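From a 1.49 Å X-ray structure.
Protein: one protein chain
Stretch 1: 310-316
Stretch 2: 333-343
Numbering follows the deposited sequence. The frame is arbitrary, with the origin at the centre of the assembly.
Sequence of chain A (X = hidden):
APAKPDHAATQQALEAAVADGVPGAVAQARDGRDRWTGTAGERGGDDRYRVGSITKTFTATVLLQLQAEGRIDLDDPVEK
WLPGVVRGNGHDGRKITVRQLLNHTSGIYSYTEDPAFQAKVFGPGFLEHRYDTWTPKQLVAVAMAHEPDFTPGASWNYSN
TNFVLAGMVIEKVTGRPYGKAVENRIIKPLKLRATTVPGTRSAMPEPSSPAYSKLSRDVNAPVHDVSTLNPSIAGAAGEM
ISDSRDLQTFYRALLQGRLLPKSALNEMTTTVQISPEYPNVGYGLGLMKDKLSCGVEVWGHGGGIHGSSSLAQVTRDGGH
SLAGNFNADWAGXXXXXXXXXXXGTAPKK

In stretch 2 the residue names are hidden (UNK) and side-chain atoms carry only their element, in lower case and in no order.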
ATOM      1  N   SER A 310       2.511  -6.575   5.005  1.00  9.88           N
ATOM      2  CA  SER A 310       3.051  -6.947   3.708  1.00 10.30           C
ATOM      3  C   SER A 310       4.251  -6.095   3.366  1.00  9.62           C
ATOM      4  O   SER A 310       4.392  -4.963   3.838  1.00 10.86           O
ATOM      5  CB  SER A 310       1.996  -6.768   2.614  1.00  9.98           C
ATOM      6  OG  SER A 310       0.861  -7.571   2.884  1.00  9.78           O
ATOM      7  N   LEU A 311       5.133  -6.676   2.560  1.00 10.45           N
ATOM      8  CA  LEU A 311       6.300  -5.960   2.078  1.00 10.92           C
ATOM      9  C   LEU A 311       6.476  -6.271   0.590  1.00 11.32           C
ATOM     10  O   LEU A 311       6.109  -7.338   0.101  1.00 10.18           O
ATOM     11  CB  LEU A 311       7.552  -6.313   2.906  1.00 12.21           C
ATOM     12  CG  LEU A 311       7.963  -7.769   2.873  1.00 13.25           C
ATOM     13  CD1 LEU A 311       9.024  -8.001   1.793  1.00 15.60           C
ATOM     14  CD2 LEU A 311       8.486  -8.216   4.248  1.00 18.59           C
ATOM     15  N   ALA A 312       7.041  -5.304  -0.122  1.00 11.58           N
ATOM     16  CA  ALA A 312       7.316  -5.438  -1.560  1.00  9.99           C
ATOM     17  C   ALA A 312       8.389  -4.430  -1.905  1.00  8.69           C
ATOM     18  O   ALA A 312       8.227  -3.237  -1.652  1.00 10.22           O
ATOM     19  CB  ALA A 312       6.072  -5.170  -2.382  1.00 11.19           C
ATOM     20  N   GLN A 313       9.496  -4.914  -2.454  1.00  9.72           N
ATOM     21  CA  GLN A 313      10.654  -4.055  -2.726  1.00 10.67           C
ATOM     22  C   GLN A 313      11.378  -4.524  -3.971  1.00 10.52           C
ATOM     23  O   GLN A 313      11.417  -5.715  -4.253  1.00 10.80           O
ATOM     24  CB  GLN A 313      11.634  -4.113  -1.551  1.00  9.98           C
ATOM     25  CG  GLN A 313      11.072  -3.549  -0.229  1.00 10.49           C
ATOM     26  CD  GLN A 313      10.808  -2.053  -0.247  1.00 12.37           C
ATOM     27  OE1 GLN A 313      11.413  -1.302  -1.021  1.00 13.74           O
ATOM     28  NE2 GLN A 313       9.934  -1.596   0.642  1.00 15.58           N
ATOM     29  N   VAL A 314      11.939  -3.572  -4.703  1.00  8.96           N
ATOM     30  CA  VAL A 314      12.767  -3.891  -5.850  1.00  9.43           C
ATOM     31  C   VAL A 314      13.928  -2.907  -5.953  1.00  9.90           C
ATOM     32  O   VAL A 314      13.823  -1.762  -5.518  1.00 11.35           O
ATOM     33  CB  VAL A 314      11.927  -3.900  -7.129  1.00 10.04           C
ATOM     34  CG1 VAL A 314      11.425  -2.503  -7.521  1.00 10.08           C
ATOM     35  CG2 VAL A 314      12.658  -4.566  -8.245  1.00 14.82           C
ATOM     36  N   THR A 315      15.038  -3.337  -6.556  1.00  9.70           N
ATOM     37  CA  THR A 315      16.094  -2.384  -6.880  1.00  9.91           C
ATOM     38  C   THR A 315      15.613  -1.446  -7.990  1.00 10.64           C
ATOM     39  O   THR A 315      14.616  -1.711  -8.653  1.00 11.24           O
ATOM     40  CB  THR A 315      17.388  -3.127  -7.265  1.00 11.99           C
ATOM     41  OG1 THR A 315      17.058  -4.119  -8.241  1.00 11.50           O
ATOM     42  CG2 THR A 315      17.977  -3.814  -6.039  1.00 12.38           C
ATOM     43  N   ARG A 316      16.315  -0.337  -8.196  1.00 11.79           N
ATOM     44  CA  ARG A 316      15.819   0.710  -9.081  1.00 11.79           C
ATOM     45  C   ARG A 316      15.642   0.272 -10.531  1.00 12.87           C
ATOM     46  O   ARG A 316      14.755   0.779 -11.228  1.00 14.00           O
ATOM     47  CB  ARG A 316      16.754   1.921  -9.022  1.00 14.91           C
ATOM     48  CG  ARG A 316      16.384   3.072  -9.944  1.00 14.98           C
ATOM     49  CD  ARG A 316      15.012   3.634  -9.669  1.00 16.02           C
ATOM     50  NE  ARG A 316      14.670   4.708 -10.603  1.00 18.63           N
ATOM     51  CZ  ARG A 316      14.155   4.508 -11.811  1.00 16.34           C
ATOM     52  NH1 ARG A 316      13.901   3.276 -12.238  1.00 17.29           N
ATOM     53  NH2 ARG A 316      13.898   5.543 -12.606  1.00 21.10           N
ATOM     54  N   UNK A 333       9.293  -8.353  12.203  1.00 16.96           N
ATOM     55  CA  UNK A 333      10.027  -7.203  11.708  1.00 19.32           C
ATOM     56  C   UNK A 333      10.255  -7.361  10.197  1.00 15.72           C
ATOM     57  O   UNK A 333      11.097  -8.134   9.759  1.00 18.78           O
ATOM     58  c   UNK A 333      12.148  -5.892  12.159  1.00 24.42           C
ATOM     59  o   UNK A 333      12.989  -5.504  12.998  1.00 26.63           O
ATOM     60  o   UNK A 333      11.946  -5.310  11.082  1.00 23.01           O
ATOM     61  c   UNK A 333      11.344  -7.130  12.474  1.00 22.09           C
ATOM     62  N   UNK A 334       9.482  -6.628   9.413  1.00 16.28           N
ATOM     63  CA  UNK A 334       9.561  -6.722   7.960  1.00 17.05           C
ATOM     64  C   UNK A 334      10.893  -6.183   7.447  1.00 16.57           C
ATOM     65  O   UNK A 334      11.423  -6.678   6.458  1.00 15.19           O
ATOM     66  o   UNK A 334       8.410  -4.619   7.710  1.00 29.18           O
ATOM     67  c   UNK A 334       8.382  -5.974   7.332  1.00 23.53           C
ATOM     68  N   UNK A 335      11.456  -5.194   8.130  1.00 16.14           N
ATOM     69  CA  UNK A 335      12.736  -4.645   7.697  1.00 15.34           C
ATOM     70  C   UNK A 335      13.839  -5.691   7.767  1.00 14.54           C
ATOM     71  O   UNK A 335      14.735  -5.711   6.912  1.00 15.40           O
ATOM     72  n   UNK A 335      14.682  -1.438   5.777  1.00 23.16           N
ATOM     73  c   UNK A 335      13.120  -3.405   8.513  1.00 18.66           C
ATOM     74  c   UNK A 335      14.191  -2.551   7.853  1.00 17.11           C
ATOM     75  c   UNK A 335      13.725  -1.910   6.559  1.00 19.03           C
ATOM     76  o   UNK A 335      12.530  -1.850   6.256  1.00 19.97           O
ATOM     77  N   UNK A 336      13.798  -6.583   8.755  1.00 15.21           N
ATOM     78  CA  UNK A 336      14.781  -7.654   8.827  1.00 14.26           C
ATOM     79  C   UNK A 336      14.743  -8.541   7.577  1.00 15.29           C
ATOM     80  O   UNK A 336      15.768  -9.029   7.126  1.00 15.30           O
ATOM     81  n   UNK A 336      14.501  -7.164  14.193  1.00 46.56           N
ATOM     82  c   UNK A 336      15.001  -7.871  11.372  1.00 27.04           C
ATOM     83  c   UNK A 336      14.996  -8.915  12.501  1.00 25.81           C
ATOM     84  c   UNK A 336      15.380  -8.307  13.835  1.00 40.81           C
ATOM     85  c   UNK A 336      14.570  -8.512  10.074  1.00 15.13           C
ATOM     86  N   UNK A 337      13.557  -8.772   7.016  1.00 13.37           N
ATOM     87  CA  UNK A 337      13.439  -9.600   5.826  1.00 13.85           C
ATOM     88  C   UNK A 337      14.062  -8.877   4.626  1.00 11.95           C
ATOM     89  O   UNK A 337      14.762  -9.486   3.817  1.00 12.51           O
ATOM     90  c   UNK A 337      11.348 -10.716   6.747  1.00 14.24           C
ATOM     91  c   UNK A 337      11.851 -10.808   4.285  1.00 12.21           C
ATOM     92  c   UNK A 337      11.958  -9.957   5.537  1.00 12.92           C
ATOM     93  N   UNK A 338      13.802  -7.581   4.534  1.00 10.93           N
ATOM     94  CA  UNK A 338      14.340  -6.745   3.456  1.00 11.78           C
ATOM     95  C   UNK A 338      15.865  -6.692   3.531  1.00 13.16           C
ATOM     96  O   UNK A 338      16.557  -6.892   2.519  1.00 12.26           O
ATOM     97  c   UNK A 338      13.723  -5.341   3.493  1.00 11.39           C
ATOM     98  c   UNK A 338      14.408  -4.421   2.491  1.00 12.05           C
ATOM     99  c   UNK A 338      12.212  -5.409   3.181  1.00 13.30           C
ATOM    100  c   UNK A 338      11.441  -4.143   3.552  1.00 12.55           C
ATOM    101  N   UNK A 339      16.397  -6.456   4.726  1.00 13.00           N
ATOM    102  CA  UNK A 339      17.841  -6.421   4.908  1.00 13.07           C
ATOM    103  C   UNK A 339      18.471  -7.774   4.607  1.00 12.11           C
ATOM    104  O   UNK A 339      19.542  -7.843   3.999  1.00 14.44           O
ATOM    105  o   UNK A 339      20.474  -4.470   5.939  1.00 18.32           O
ATOM    106  c   UNK A 339      19.437  -3.786   6.082  1.00 15.07           C
ATOM    107  c   UNK A 339      18.192  -5.965   6.324  1.00 14.18           C
ATOM    108  o   UNK A 339      19.388  -2.563   5.924  1.00 16.54           O
ATOM    109  c   UNK A 339      18.160  -4.485   6.515  1.00 14.79           C
ATOM    110  N   UNK A 340      17.829  -8.863   5.014  1.00 13.09           N
ATOM    111  CA  UNK A 340      18.374 -10.190   4.755  1.00 13.85           C
ATOM    112  C   UNK A 340      18.479 -10.436   3.251  1.00 14.53           C
ATOM    113  O   UNK A 340      19.506 -10.891   2.730  1.00 15.34           O
ATOM    114  c   UNK A 340      17.518 -11.240   5.403  1.00 16.22           C
ATOM    115  N   UNK A 341      17.414 -10.105   2.537  1.00 12.77           N
ATOM    116  CA  UNK A 341      17.368 -10.378   1.114  1.00 11.44           C
ATOM    117  C   UNK A 341      18.336  -9.505   0.331  1.00 11.99           C
ATOM    118  O   UNK A 341      19.074 -10.022  -0.522  1.00 13.53           O
ATOM    119  o   UNK A 341      16.654 -11.904  -2.556  1.00 12.40           O
ATOM    120  c   UNK A 341      15.945 -10.184   0.587  1.00 11.88           C
ATOM    121  c   UNK A 341      15.791 -10.392  -0.929  1.00 12.80           C
ATOM    122  o   UNK A 341      16.026 -12.768  -0.654  1.00 13.40           O
ATOM    123  c   UNK A 341      16.201 -11.777  -1.403  1.00 13.55           C
ATOM    124  N   UNK A 342      18.335  -8.204   0.569  1.00 11.96           N
ATOM    125  CA  UNK A 342      19.119  -7.297  -0.275  1.00 11.61           C
ATOM    126  C   UNK A 342      20.555  -7.105   0.198  1.00 15.28           C
ATOM    127  O   UNK A 342      21.408  -6.720  -0.599  1.00 15.35           O
ATOM    128  c   UNK A 342      17.202  -6.029  -2.626  1.00 11.73           C
ATOM    129  c   UNK A 342      15.931  -6.178  -0.623  1.00 12.11           C
ATOM    130  c   UNK A 342      18.411  -5.958  -0.429  1.00 12.68           C
ATOM    131  c   UNK A 342      14.827  -6.270  -2.730  1.00 12.22           C
ATOM    132  c   UNK A 342      17.157  -6.045  -1.244  1.00 11.71           C
ATOM    133  c   UNK A 342      16.039  -6.130  -3.368  1.00 12.47           C
ATOM    134  c   UNK A 342      14.775  -6.307  -1.365  1.00 12.23           C
ATOM    135  N   UNK A 343      20.821  -7.376   1.476  1.00 14.17           N
ATOM    136  CA  UNK A 343      22.169  -7.187   2.041  1.00 15.15           C
ATOM    137  C   UNK A 343      22.765  -8.440   2.664  1.00 18.16           C
ATOM    138  O   UNK A 343      23.938  -8.421   3.067  1.00 20.10           O
ATOM    139  s   UNK A 343      21.761  -4.456   2.370  1.00 17.67           S
ATOM    140  c   UNK A 343      22.148  -6.060   3.074  1.00 16.28           C
TER
HETATM  141  O   HOH W   1       5.721  -4.172   6.141  1.00 31.53           O

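Position 333 has two side-chain carbons, the second carrying two oxygens. It does not reach stretch 1. This is D333, at the N-cap of the helix. Position 334 has one carbon and one oxygen. Its CB lies 3.8 Å from L311 CD2. This is S334. A water donates to S310 O at 2.8 Å and is hydrogen-bonded to S334 OG at 3.1 Å, so it bridges the two stretches.

Position 335 has three carbons, the third carrying one oxygen and one nitrogen. The CA-to-CB bond points away from the strand, and there is no contact. This is Q335. Position 336 is an unbranched chain of four carbons ending in nitrogen. It is exposed and makes no contact with stretch 1. This is K336. Its backbone N donates to D333 OD1 at 3.2 Å, the capping bond. K336 NZ forms a salt bridge with D333 OD2 at 2.5 Å.

Position 337 has one carbon carrying two more. Its CB is 4.1 Å from L311 CD2. This is V337. Position 338 has four carbons, forked at the first, with one arm two carbons long. It points toward the strand and touches L311 and Q313. This is I338. I338 CD1 is 3.8 Å from Q313 CG, and I338 CG1 is 4.3 Å from L311 CD1.

Position 339 has three carbons, the third carrying two oxygens, and is out of reach of the strand. This is E339. Position 340 has a single carbon and no contact. This is A340. Position 341 again has three carbons ending in two oxygens. It makes no contact with stretch 1; both oxygens are hydrogen-bonded elsewhere in the structure. This is E341.

Position 342 has one carbon followed by a six-carbon ring, which touches Q313, V314 and T315. This is F342. F342 CZ lies 3.8 Å from Q313 O, which sits at the ring edge, near its plane. F342 CE2 is 3.8 Å from Q313 CB, and F342 CE1 is 4.0 Å from T315 CG2. Position 343 has one carbon and one sulfur and does not reach the strand. This is C343, covalently bonded to a group elsewhere in the structure.

The helix packs along the strand at 28°, with the axes 9.4 Å apart at closest approach. L311 lies against S334, V337 and I338; Q313 meets I338 and F342. No direct hydrogen bond crosses between the stretches. The contact rests on side-chain packing, which buries 329 Å² in total, with the water bridge at the S334 end.

Stretch 2, residues 333-343: DSQKVIEAEFC
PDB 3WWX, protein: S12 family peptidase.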